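Local coordinates for protein neuraminidase (Influenza A virus, PDB 4GDI) that forms a tetrameric, beta-propeller, neuraminidase-like ectodomain of a bat influenza A virus, predicted to remove terminal sialic acid although its putative active site has diverged, at residues T112-N117 and Y177-G182; S101-F106 and C159-S164; N149-C154 and Q325-L330; A139-P144 and V173-E178. All coordinates share one frame; numbering follows the deposited sequence.

Contact 1: residues T112-N117 and Y177-G182; sequences TVLVAN and YELQNG. With NAG (2-acetamido-2-deoxy-beta-D-glucopyranose), chain O.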
loop_
_atom_site.group_PDB
_atom_site.type_symbol
_atom_site.label_atom_id
_atom_site.label_comp_id
_atom_site.label_asym_id
_atom_site.label_seq_id
_atom_site.Cartn_x
_atom_site.Cartn_y
_atom_site.Cartn_z
ATOM N N THR A 112 16.570 14.789 5.556
ATOM C CA THR A 112 17.073 15.960 4.854
ATOM C C THR A 112 17.271 15.572 3.384
ATOM O O THR A 112 17.920 14.568 3.078
ATOM C CB THR A 112 18.419 16.429 5.416
ATOM O OG1 THR A 112 18.289 16.728 6.812
ATOM C CG2 THR A 112 18.907 17.655 4.685
ATOM N N VAL A 113 16.699 16.363 2.489
ATOM C CA VAL A 113 16.792 16.122 1.056
ATOM C C VAL A 113 17.282 17.394 0.392
ATOM O O VAL A 113 16.767 18.465 0.673
ATOM C CB VAL A 113 15.409 15.762 0.454
ATOM C CG1 VAL A 113 15.501 15.639 -1.066
ATOM C CG2 VAL A 113 14.851 14.481 1.085
ATOM N N LEU A 114 18.284 17.273 -0.469
ATOM C CA LEU A 114 18.755 18.390 -1.272
ATOM C C LEU A 114 18.576 18.086 -2.757
ATOM O O LEU A 114 18.835 16.963 -3.220
ATOM C CB LEU A 114 20.237 18.672 -0.997
ATOM C CG LEU A 114 20.681 19.034 0.431
ATOM C CD1 LEU A 114 21.047 17.783 1.241
ATOM C CD2 LEU A 114 21.859 19.986 0.351
ATOM N N VAL A 115 18.134 19.084 -3.504
ATOM C CA VAL A 115 18.036 18.964 -4.961
ATOM C C VAL A 115 18.598 20.201 -5.636
ATOM O O VAL A 115 18.538 21.313 -5.087
ATOM C CB VAL A 115 16.583 18.789 -5.451
ATOM C CG1 VAL A 115 16.032 17.409 -5.088
ATOM C CG2 VAL A 115 15.704 19.886 -4.895
ATOM N N ALA A 116 19.108 20.014 -6.851
ATOM C CA ALA A 116 19.593 21.133 -7.642
ATOM C C ALA A 116 18.702 21.303 -8.859
ATOM O O ALA A 116 18.301 20.316 -9.477
ATOM C CB ALA A 116 21.032 20.906 -8.049
ATOM N N ASN A 117 18.350 22.554 -9.166
ATOM C CA ASN A 117 17.536 22.871 -10.341
ATOM C C ASN A 117 18.080 24.101 -11.066
ATOM O O ASN A 117 18.840 24.889 -10.497
ATOM C CB ASN A 117 16.081 23.144 -9.952
ATOM C CG ASN A 117 15.324 21.882 -9.570
ATOM O OD1 ASN A 117 14.833 21.143 -10.426
ATOM N ND2 ASN A 117 15.224 21.639 -8.277
ATOM N N TYR A 177 29.125 21.420 2.985
ATOM C CA TYR A 177 28.092 22.135 3.705
ATOM C C TYR A 177 27.698 21.366 4.968
ATOM O O TYR A 177 27.491 20.154 4.929
ATOM C CB TYR A 177 26.881 22.330 2.803
ATOM C CG TYR A 177 27.003 23.506 1.870
ATOM C CD1 TYR A 177 27.704 23.411 0.672
ATOM C CD2 TYR A 177 26.415 24.713 2.185
ATOM C CE1 TYR A 177 27.808 24.498 -0.181
ATOM C CE2 TYR A 177 26.524 25.806 1.348
ATOM C CZ TYR A 177 27.214 25.696 0.172
ATOM O OH TYR A 177 27.290 26.791 -0.653
ATOM N N GLU A 178 27.614 22.061 6.096
ATOM C CA GLU A 178 27.055 21.460 7.294
ATOM C C GLU A 178 25.624 21.953 7.502
ATOM O O GLU A 178 25.390 23.157 7.523
ATOM C CB GLU A 178 27.884 21.801 8.525
ATOM C CG GLU A 178 27.273 21.247 9.791
ATOM C CD GLU A 178 28.031 21.654 11.048
ATOM O OE1 GLU A 178 29.030 22.389 10.937
ATOM O OE2 GLU A 178 27.616 21.230 12.147
ATOM N N LEU A 179 24.687 21.016 7.665
ATOM C CA LEU A 179 23.276 21.335 7.871
ATOM C C LEU A 179 22.803 20.838 9.232
ATOM O O LEU A 179 23.302 19.837 9.745
ATOM C CB LEU A 179 22.415 20.662 6.798
ATOM C CG LEU A 179 22.939 20.741 5.374
ATOM C CD1 LEU A 179 21.966 20.039 4.426
ATOM C CD2 LEU A 179 23.157 22.199 4.980
ATOM N N GLN A 180 21.850 21.558 9.815
ATOM C CA GLN A 180 21.108 21.083 10.982
ATOM C C GLN A 180 19.632 21.428 10.750
ATOM O O GLN A 180 19.295 22.551 10.370
ATOM C CB GLN A 180 21.648 21.707 12.291
ATOM C CG GLN A 180 22.975 21.124 12.757
ATOM C CD GLN A 180 23.485 21.734 14.070
ATOM O OE1 GLN A 180 22.700 22.105 14.941
ATOM N NE2 GLN A 180 24.803 21.824 14.212
ATOM N N ASN A 181 18.748 20.458 10.933
ATOM C CA ASN A 181 17.350 20.678 10.592
ATOM C C ASN A 181 17.214 21.347 9.233
ATOM O O ASN A 181 16.381 22.239 9.051
ATOM C CB ASN A 181 16.682 21.560 11.652
ATOM C CG ASN A 181 16.763 20.967 13.029
ATOM O OD1 ASN A 181 16.762 19.746 13.188
ATOM N ND2 ASN A 181 16.828 21.834 14.042
ATOM N N GLY A 182 18.039 20.934 8.273
ATOM C CA GLY A 182 17.883 21.404 6.906
ATOM C C GLY A 182 18.325 22.834 6.671
ATOM O O GLY A 182 18.007 23.424 5.634
HETATM C C1 NAG O . 16.531 21.262 15.339
HETATM C C2 NAG O . 17.130 22.218 16.365
HETATM C C3 NAG O . 16.921 21.645 17.770
HETATM C C4 NAG O . 15.427 21.433 18.004
HETATM C C5 NAG O . 14.851 20.609 16.860
HETATM C C6 NAG O . 13.340 20.471 17.007
HETATM C C7 NAG O . 18.886 23.689 15.503
HETATM C C8 NAG O . 20.155 24.314 16.006
HETATM N N2 NAG O . 18.522 22.527 16.063
HETATM O O3 NAG O . 17.453 22.513 18.747
HETATM O O4 NAG O . 15.183 20.795 19.245
HETATM O O5 NAG O . 15.149 21.205 15.612
HETATM O O6 NAG O . 12.928 19.264 16.400
HETATM O O7 NAG O . 18.244 24.247 14.610
HETATM O O HOH W 1 19.728 18.507 8.343
#
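Leu-179 spans the gap to Thr-112 and Leu-114. Its CB stays more than 4.5 Å from both of them, and CG leads toward the opposing strand. With CG anti to the carbonyl carbon (chi1 -44°), the branch CD1 alone does the touching. It rests 3.9 Å from Thr-112 CG2, the two side chains crossing at a slant, and 4.0 Å from Leu-114 CD1, where the leucines meet tip to tip. Leu-114 CD2 approaches the same methyl almost as closely, while CD2 of Leu-179 stays on the side of its own blade. Val-184, on strand 183-189, also packs against Leu-179. Thr-112 divides its work: CG2 goes to this apolar patch, whereas OG1 accepts a hydrogen bond from a water at 2.8 Å. That water in turn accepts from Gly-182 N at 3.0 Å, bridging two polar atoms too far apart to bond directly. Asn-181 and Gly-182 both have positive phi and form the corner of a type I' turn between strands 173-180 and 183-189. Asn-181 ND2 is bonded covalently to NAG C1 (1.4 Å), within the sequon Asn-181, Gly-182, Thr-183. A weak hydrogen bond of 2.9 Å runs from Asn-181 ND2 to NAG O7 of the N-acetyl group. Ile-331 of a second subunit packs on Asn-181. The apolar faces of strands 111-117 and 173-180, members of consecutive four-stranded sheets, thus lie against each other as neighbouring blades do in the influenza neuraminidase beta-propeller.

Contact 2: residues S101-F106 and C159-S164; sequences SSSACF and CFVIVS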
loop_
_atom_site.group_PDB
_atom_site.type_symbol
_atom_site.label_atom_id
_atom_site.label_comp_id
_atom_site.label_asym_id
_atom_site.label_seq_id
_atom_site.Cartn_x
_atom_site.Cartn_y
_atom_site.Cartn_z
ATOM N N SER A 101 19.965 16.841 -9.834
ATOM C CA SER A 101 20.835 16.043 -8.998
ATOM C C SER A 101 20.357 16.161 -7.557
ATOM O O SER A 101 19.581 17.059 -7.213
ATOM C CB SER A 101 22.294 16.475 -9.130
ATOM O OG SER A 101 22.528 17.802 -8.659
ATOM N N SER A 102 20.814 15.255 -6.709
ATOM C CA SER A 102 20.289 15.222 -5.346
ATOM C C SER A 102 21.193 14.557 -4.324
ATOM O O SER A 102 22.195 13.931 -4.651
ATOM C CB SER A 102 18.934 14.512 -5.335
ATOM O OG SER A 102 19.105 13.110 -5.325
ATOM N N SER A 103 20.809 14.717 -3.068
ATOM C CA SER A 103 21.389 13.954 -1.986
ATOM C C SER A 103 20.338 13.880 -0.896
ATOM O O SER A 103 19.527 14.792 -0.752
ATOM C CB SER A 103 22.644 14.638 -1.457
ATOM O OG SER A 103 23.269 13.838 -0.464
ATOM N N ALA A 104 20.342 12.799 -0.135
ATOM C CA ALA A 104 19.383 12.639 0.933
ATOM C C ALA A 104 19.991 11.848 2.080
ATOM O O ALA A 104 20.893 11.039 1.896
ATOM C CB ALA A 104 18.123 11.926 0.415
ATOM N N CYS A 105 19.502 12.097 3.280
ATOM C CA CYS A 105 20.009 11.379 4.435
ATOM C C CYS A 105 19.054 11.592 5.603
ATOM O O CYS A 105 18.516 12.696 5.777
ATOM C CB CYS A 105 21.438 11.836 4.799
ATOM S SG CYS A 105 21.743 13.649 4.838
ATOM N N PHE A 106 18.866 10.523 6.378
ATOM C CA PHE A 106 17.997 10.510 7.557
ATOM C C PHE A 106 18.831 10.701 8.812
ATOM O O PHE A 106 19.803 9.976 9.034
ATOM C CB PHE A 106 17.265 9.166 7.625
ATOM C CG PHE A 106 16.118 9.139 8.598
ATOM C CD1 PHE A 106 14.918 9.762 8.287
ATOM C CD2 PHE A 106 16.236 8.469 9.811
ATOM C CE1 PHE A 106 13.845 9.726 9.177
ATOM C CE2 PHE A 106 15.174 8.434 10.716
ATOM C CZ PHE A 106 13.978 9.070 10.398
ATOM N N CYS A 159 24.193 17.179 9.476
ATOM C CA CYS A 159 24.322 16.457 8.206
ATOM C C CYS A 159 25.278 17.176 7.241
ATOM O O CYS A 159 25.211 18.393 7.070
ATOM C CB CYS A 159 22.944 16.281 7.565
ATOM S SG CYS A 159 21.776 15.313 8.597
ATOM N N PHE A 160 26.158 16.416 6.601
ATOM C CA PHE A 160 27.185 16.999 5.744
ATOM C C PHE A 160 27.019 16.521 4.306
ATOM O O PHE A 160 26.686 15.363 4.067
ATOM C CB PHE A 160 28.564 16.605 6.260
ATOM C CG PHE A 160 28.801 17.003 7.686
ATOM C CD1 PHE A 160 28.333 16.216 8.725
ATOM C CD2 PHE A 160 29.509 18.161 7.985
ATOM C CE1 PHE A 160 28.553 16.584 10.058
ATOM C CE2 PHE A 160 29.726 18.537 9.319
ATOM C CZ PHE A 160 29.241 17.745 10.348
ATOM N N VAL A 161 27.235 17.417 3.351
ATOM C CA VAL A 161 27.139 17.055 1.944
ATOM C C VAL A 161 28.149 17.865 1.150
ATOM O O VAL A 161 28.453 19.001 1.503
ATOM C CB VAL A 161 25.734 17.293 1.411
ATOM C CG1 VAL A 161 25.374 18.776 1.481
ATOM C CG2 VAL A 161 25.599 16.777 -0.002
ATOM N N ILE A 162 28.696 17.254 0.108
ATOM C CA ILE A 162 29.599 17.934 -0.810
ATOM C C ILE A 162 28.792 18.552 -1.948
ATOM O O ILE A 162 28.045 17.860 -2.627
ATOM C CB ILE A 162 30.646 16.971 -1.423
ATOM C CG1 ILE A 162 31.382 16.185 -0.323
ATOM C CG2 ILE A 162 31.646 17.736 -2.268
ATOM C CD1 ILE A 162 31.993 17.047 0.732
ATOM N N VAL A 163 28.940 19.858 -2.141
ATOM C CA VAL A 163 28.307 20.552 -3.258
ATOM C C VAL A 163 29.373 21.084 -4.222
ATOM O O VAL A 163 30.369 21.662 -3.787
ATOM C CB VAL A 163 27.473 21.740 -2.753
ATOM C CG1 VAL A 163 26.931 22.547 -3.917
ATOM C CG2 VAL A 163 26.340 21.257 -1.853
ATOM N N SER A 164 29.161 20.897 -5.523
ATOM C CA SER A 164 30.125 21.361 -6.524
ATOM C C SER A 164 29.519 22.452 -7.406
ATOM O O SER A 164 28.304 22.494 -7.616
ATOM C CB SER A 164 30.620 20.203 -7.385
ATOM O OG SER A 164 31.199 19.190 -6.585
#
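Ser-103 OG is hydrogen-bonded to the main-chain O of Ser-150 and at the same time lies 3.8 Å from Val-161 CG2. Its position anti to the backbone N (chi1 -176°) turns the hydroxyl toward Val-161 CG2, which is met by OG and, at 3.9 Å, by Ser-103 CB. Val-161 offers this one methyl to Ser-103; Leu-114, from the strand next to Ser-103, also packs on the valine. The two strands run in opposite directions but belong to different sheets: 101-106 is the first strand of one propeller blade and 159-164 lies on the second strand of the next, and Ser-103 CA lies 7.6 Å from Val-161 CA. Further along, Cys-105 meets Cys-159. Cys-105 SG, set between its backbone N and carbonyl carbon (chi1 46°), comes within 4.0 Å of Cys-159 CB and 4.1 Å of Cys-159 SG. The two sulfurs are not bonded to each other. The disulfide of Cys-105 with Cys-152 ties the first blade to the loop before strand 153-155, whereas that of Cys-159 with Cys-154 stays within the second blade and joins its first two strands.

Contact 3: residues N149-C154 and Q325-L330; sequences NSECIC and QPKGDL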
loop_
_atom_site.group_PDB
_atom_site.type_symbol
_atom_site.label_atom_id
_atom_site.label_comp_id
_atom_site.label_asym_id
_atom_site.label_seq_id
_atom_site.Cartn_x
_atom_site.Cartn_y
_atom_site.Cartn_z
ATOM N N ASN A 149 24.583 12.798 -5.850
ATOM C CA ASN A 149 23.784 11.616 -6.152
ATOM C C ASN A 149 24.241 10.417 -5.332
ATOM O O ASN A 149 24.428 9.315 -5.832
ATOM C CB ASN A 149 23.799 11.326 -7.657
ATOM C CG ASN A 149 23.421 12.541 -8.466
ATOM O OD1 ASN A 149 22.366 13.150 -8.243
ATOM N ND2 ASN A 149 24.300 12.944 -9.366
ATOM N N SER A 150 24.420 10.673 -4.047
ATOM C CA SER A 150 24.715 9.637 -3.077
ATOM C C SER A 150 24.265 10.204 -1.741
ATOM O O SER A 150 24.079 11.412 -1.622
ATOM C CB SER A 150 26.212 9.360 -3.044
ATOM O OG SER A 150 26.512 8.148 -2.379
ATOM N N GLU A 151 24.095 9.361 -0.735
ATOM C CA GLU A 151 23.518 9.849 0.508
ATOM C C GLU A 151 24.415 10.859 1.177
ATOM O O GLU A 151 25.644 10.747 1.135
ATOM C CB GLU A 151 23.186 8.713 1.490
ATOM C CG GLU A 151 24.356 8.043 2.181
ATOM C CD GLU A 151 23.885 7.054 3.273
ATOM O OE1 GLU A 151 22.667 7.025 3.556
ATOM O OE2 GLU A 151 24.713 6.310 3.841
ATOM N N CYS A 152 23.789 11.846 1.811
ATOM C CA CYS A 152 24.539 12.761 2.652
ATOM C C CYS A 152 24.806 12.070 3.999
ATOM O O CYS A 152 24.294 10.987 4.265
ATOM C CB CYS A 152 23.850 14.140 2.786
ATOM S SG CYS A 152 22.062 14.173 2.894
ATOM N N ILE A 153 25.642 12.676 4.823
ATOM C CA ILE A 153 26.138 12.020 6.015
ATOM C C ILE A 153 25.684 12.750 7.272
ATOM O O ILE A 153 26.026 13.925 7.468
ATOM C CB ILE A 153 27.684 11.980 6.007
ATOM C CG1 ILE A 153 28.196 11.163 4.822
ATOM C CG2 ILE A 153 28.206 11.378 7.282
ATOM C CD1 ILE A 153 27.604 9.749 4.757
ATOM N N CYS A 154 24.925 12.057 8.124
ATOM C CA CYS A 154 24.436 12.646 9.388
ATOM C C CYS A 154 25.152 12.071 10.610
ATOM O O CYS A 154 25.342 10.864 10.726
ATOM C CB CYS A 154 22.927 12.448 9.527
ATOM S SG CYS A 154 21.950 13.276 8.268
ATOM N N GLN A 325 24.984 3.243 4.374
ATOM C CA GLN A 325 25.153 2.603 5.676
ATOM C C GLN A 325 23.805 2.257 6.293
ATOM O O GLN A 325 22.944 3.126 6.442
ATOM C CB GLN A 325 25.934 3.506 6.641
ATOM C CG GLN A 325 27.394 3.699 6.279
ATOM C CD GLN A 325 28.090 4.653 7.235
ATOM O OE1 GLN A 325 27.809 5.857 7.245
ATOM N NE2 GLN A 325 28.968 4.119 8.061
ATOM N N PRO A 326 23.624 0.978 6.651
ATOM C CA PRO A 326 22.454 0.593 7.443
ATOM C C PRO A 326 22.476 1.377 8.746
ATOM O O PRO A 326 23.553 1.596 9.288
ATOM C CB PRO A 326 22.682 -0.893 7.727
ATOM C CG PRO A 326 23.698 -1.347 6.727
ATOM C CD PRO A 326 24.541 -0.147 6.410
ATOM N N LYS A 327 21.326 1.813 9.238
ATOM C CA LYS A 327 21.323 2.672 10.404
ATOM C C LYS A 327 20.575 2.093 11.592
ATOM O O LYS A 327 20.634 2.649 12.685
ATOM C CB LYS A 327 20.756 4.044 10.039
ATOM C CG LYS A 327 21.695 4.831 9.127
ATOM C CD LYS A 327 21.269 6.277 8.941
ATOM C CE LYS A 327 22.287 6.999 8.057
ATOM N NZ LYS A 327 21.803 8.329 7.650
ATOM N N GLY A 328 19.893 0.974 11.391
ATOM C CA GLY A 328 19.049 0.418 12.440
ATOM C C GLY A 328 19.386 -0.990 12.887
ATOM O O GLY A 328 18.530 -1.662 13.445
ATOM N N ASP A 329 20.618 -1.440 12.666
ATOM C CA ASP A 329 21.003 -2.802 13.041
ATOM C C ASP A 329 20.841 -2.984 14.543
ATOM O O ASP A 329 21.190 -2.093 15.327
ATOM C CB ASP A 329 22.456 -3.102 12.668
ATOM C CG ASP A 329 22.681 -3.219 11.159
ATOM O OD1 ASP A 329 21.701 -3.239 10.390
ATOM O OD2 ASP A 329 23.858 -3.323 10.758
ATOM N N LEU A 330 20.333 -4.150 14.935
ATOM C CA LEU A 330 20.100 -4.463 16.343
ATOM C C LEU A 330 21.013 -5.567 16.848
ATOM O O LEU A 330 21.375 -5.590 18.017
ATOM C CB LEU A 330 18.634 -4.858 16.544
ATOM C CG LEU A 330 17.644 -3.718 16.274
ATOM C CD1 LEU A 330 16.233 -4.158 16.584
ATOM C CD2 LEU A 330 18.001 -2.465 17.074
HETATM O O HOH W 2 25.529 7.273 6.384
HETATM O O HOH W 3 21.559 4.988 5.149
HETATM O O HOH W 4 24.214 9.452 6.897
#
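The carboxylate of Glu-151 and the side-chain amide of Gln-325 are turned 75° against each other, and their chains cross at about a right angle. No direct bond joins the two flat groups. Instead, Gln-325 N donates to Glu-151 OE2 over 3.1 Å, reaching it on the syn side but 34° out of the carboxylate plane. Above the opposite face sits a water that donates to Glu-151 OE2 and, at 2.8 Å, to Gln-325 OE1, linking carboxylate and amide. A second water donates to Glu-151 OE1 and to Gln-325 O, the latter at 2.7 Å. The carboxylate is thus held at both oxygens, and Ser-47 OG adds a further bond to OE1. Beyond CG the glutamate chain is extended, which carries the carboxylate away from its own backbone to the loop. Gln-325 NE2 is bonded to Thr-204 O, so both ends of the amide are occupied. Lys-327 NZ lies on the same side of the carboxylate plane as the first water, 4.4 Å from Glu-151 OE1 and beyond salt-bridge range; the positive charge would still probably favour the ionised acid. Lys-327 NZ is hydrogen-bonded to Phe-106 O and, at 2.8 Å, to a third water, which donates to Cys-152 O and accepts from Cys-154 N. Leu-330 N, at the far end of the loop, binds Glu-132 of another subunit. The contact is a buried polar junction, bridged by waters, between non-adjacent blades of the propeller, where the loop after strand 317-324 meets the entry to strand 153-155.

Contact 4: residues A139-P144 and V173-E178; sequences ASRGGP and VHRIYE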
loop_
_atom_site.group_PDB
_atom_site.type_symbol
_atom_site.label_atom_id
_atom_site.label_comp_id
_atom_site.label_asym_id
_atom_site.label_seq_id
_atom_site.Cartn_x
_atom_site.Cartn_y
_atom_site.Cartn_z
ATOM N N ALA A 139 24.028 29.256 -7.263
ATOM C CA ALA A 139 25.367 29.194 -7.824
ATOM C C ALA A 139 26.117 30.480 -7.545
ATOM O O ALA A 139 25.527 31.562 -7.529
ATOM C CB ALA A 139 25.290 28.972 -9.319
ATOM N N SER A 140 27.422 30.375 -7.335
ATOM C CA SER A 140 28.239 31.571 -7.147
ATOM C C SER A 140 29.503 31.554 -8.001
ATOM O O SER A 140 30.227 32.542 -8.055
ATOM C CB SER A 140 28.605 31.738 -5.671
ATOM O OG SER A 140 29.482 30.712 -5.244
ATOM N N ARG A 141 29.768 30.435 -8.664
ATOM C CA ARG A 141 30.947 30.314 -9.504
ATOM C C ARG A 141 30.548 29.943 -10.926
ATOM O O ARG A 141 31.321 29.334 -11.667
ATOM C CB ARG A 141 31.904 29.279 -8.918
ATOM C CG ARG A 141 32.445 29.655 -7.545
ATOM C CD ARG A 141 33.432 30.813 -7.636
ATOM N NE ARG A 141 34.278 30.912 -6.449
ATOM C CZ ARG A 141 33.963 31.586 -5.343
ATOM N NH1 ARG A 141 32.806 32.235 -5.242
ATOM N NH2 ARG A 141 34.813 31.611 -4.324
ATOM N N GLY A 142 29.330 30.309 -11.308
ATOM C CA GLY A 142 28.885 30.124 -12.678
ATOM C C GLY A 142 27.908 28.985 -12.883
ATOM O O GLY A 142 27.206 28.944 -13.899
ATOM N N GLY A 143 27.856 28.055 -11.933
ATOM C CA GLY A 143 26.930 26.943 -12.035
ATOM C C GLY A 143 27.337 25.935 -13.081
ATOM O O GLY A 143 28.359 26.098 -13.736
ATOM N N PRO A 144 26.559 24.855 -13.207
ATOM C CA PRO A 144 25.434 24.592 -12.306
ATOM C C PRO A 144 25.915 24.087 -10.953
ATOM O O PRO A 144 27.007 23.523 -10.856
ATOM C CB PRO A 144 24.674 23.483 -13.031
ATOM C CG PRO A 144 25.735 22.735 -13.773
ATOM C CD PRO A 144 26.752 23.772 -14.187
ATOM N N VAL A 173 34.748 23.974 -8.339
ATOM C CA VAL A 173 34.772 24.377 -6.939
ATOM C C VAL A 173 33.981 23.343 -6.132
ATOM O O VAL A 173 32.947 22.869 -6.583
ATOM C CB VAL A 173 34.180 25.788 -6.762
ATOM C CG1 VAL A 173 34.124 26.172 -5.290
ATOM C CG2 VAL A 173 35.008 26.800 -7.547
ATOM N N HIS A 174 34.491 22.980 -4.959
ATOM C CA HIS A 174 33.863 21.959 -4.125
ATOM C C HIS A 174 33.809 22.436 -2.684
ATOM O O HIS A 174 34.802 22.890 -2.129
ATOM C CB HIS A 174 34.634 20.645 -4.251
ATOM C CG HIS A 174 34.844 20.235 -5.668
ATOM N ND1 HIS A 174 33.841 19.673 -6.434
ATOM C CD2 HIS A 174 35.905 20.388 -6.495
ATOM C CE1 HIS A 174 34.292 19.459 -7.654
ATOM N NE2 HIS A 174 35.547 19.879 -7.717
ATOM N N ARG A 175 32.617 22.376 -2.106
ATOM C CA ARG A 175 32.399 22.834 -0.747
ATOM C C ARG A 175 31.743 21.748 0.105
ATOM O O ARG A 175 30.884 21.011 -0.377
ATOM C CB ARG A 175 31.463 24.039 -0.764
ATOM C CG ARG A 175 32.024 25.259 -1.445
ATOM C CD ARG A 175 31.038 26.409 -1.376
ATOM N NE ARG A 175 31.651 27.656 -1.809
ATOM C CZ ARG A 175 31.057 28.842 -1.763
ATOM N NH1 ARG A 175 29.815 28.955 -1.298
ATOM N NH2 ARG A 175 31.715 29.918 -2.182
ATOM N N ILE A 176 32.148 21.663 1.370
ATOM C CA ILE A 176 31.401 20.905 2.354
ATOM C C ILE A 176 30.383 21.840 2.979
ATOM O O ILE A 176 30.737 22.927 3.444
ATOM C CB ILE A 176 32.280 20.395 3.497
ATOM C CG1 ILE A 176 33.425 19.551 2.963
ATOM C CG2 ILE A 176 31.425 19.574 4.472
ATOM C CD1 ILE A 176 34.444 19.188 4.022
ATOM N N TYR A 177 29.125 21.420 2.985
ATOM C CA TYR A 177 28.092 22.135 3.705
ATOM C C TYR A 177 27.698 21.366 4.968
ATOM O O TYR A 177 27.491 20.154 4.929
ATOM C CB TYR A 177 26.881 22.330 2.803
ATOM C CG TYR A 177 27.003 23.506 1.870
ATOM C CD1 TYR A 177 27.704 23.411 0.672
ATOM C CD2 TYR A 177 26.415 24.713 2.185
ATOM C CE1 TYR A 177 27.808 24.498 -0.181
ATOM C CE2 TYR A 177 26.524 25.806 1.348
ATOM C CZ TYR A 177 27.214 25.696 0.172
ATOM O OH TYR A 177 27.290 26.791 -0.653
ATOM N N GLU A 178 27.614 22.061 6.096
ATOM C CA GLU A 178 27.055 21.460 7.294
ATOM C C GLU A 178 25.624 21.953 7.502
ATOM O O GLU A 178 25.390 23.157 7.523
ATOM C CB GLU A 178 27.884 21.801 8.525
ATOM C CG GLU A 178 27.273 21.247 9.791
ATOM C CD GLU A 178 28.031 21.654 11.048
ATOM O OE1 GLU A 178 29.030 22.389 10.937
ATOM O OE2 GLU A 178 27.616 21.230 12.147
#
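Arg-141 bends at chi2 (-71°) after a chi1 of -63°, and this folds its chain across Val-173 and brings its guanidinium near that of Arg-175, whose own chain is extended from CG to NE. The aliphatic part of Arg-141 does the packing: CG lies 3.8 Å from Val-173 CG2, the two side chains crossing at about a right angle. Further out, Arg-141 NH1 stands 4.0 Å from Arg-175 NH2, with the guanidinium planes nearly perpendicular, 85° apart. Ser-140 OG approaches the same Arg-175 NH2 to 3.9 Å, too far to count as a bond. Arg-175 is fixed from its own sheet: NE is bonded to Gln-189 OE1, Trp-187 makes a cation-pi contact, and Tyr-177 OH takes a weak hydrogen bond of 3.4 Å from Arg-175 NH1 at the edge of the guanidinium. Asp-165 helps hold the loop 139-144: its carboxylate accepts from the backbone N of Ser-140, Arg-141 and Gly-143. The contact joins this loop, which leads from one propeller blade to the next, to the third strand of the second blade. The two like charges at the protein surface probably rely on solvent screening; direct attraction across the segments probably rests mainly on Arg-141 CG packing against Val-173 CG2.

From the N terminus, segments 101-106 and 112-117 open contacts 2 and 1 on neighbouring strands of one blade; 139-144 and 149-154 then open contacts 4 and 3 on the way into the next. Contact 2 closes first, at 159-164, followed by contact 4 at 173-178 and contact 1 at 177-182. Contact 4 therefore falls within the span of contact 1 and ends on the same strand, sharing Tyr-177 and Glu-178, while contact 2 crosses both. Contacts 1 and 2 join two successive blades; contact 4 fastens the loop between them onto the second. Contact 3 crosses all three and closes the longest loop, returning at 325-330 from the last blade; disulfides connect it to contact 2.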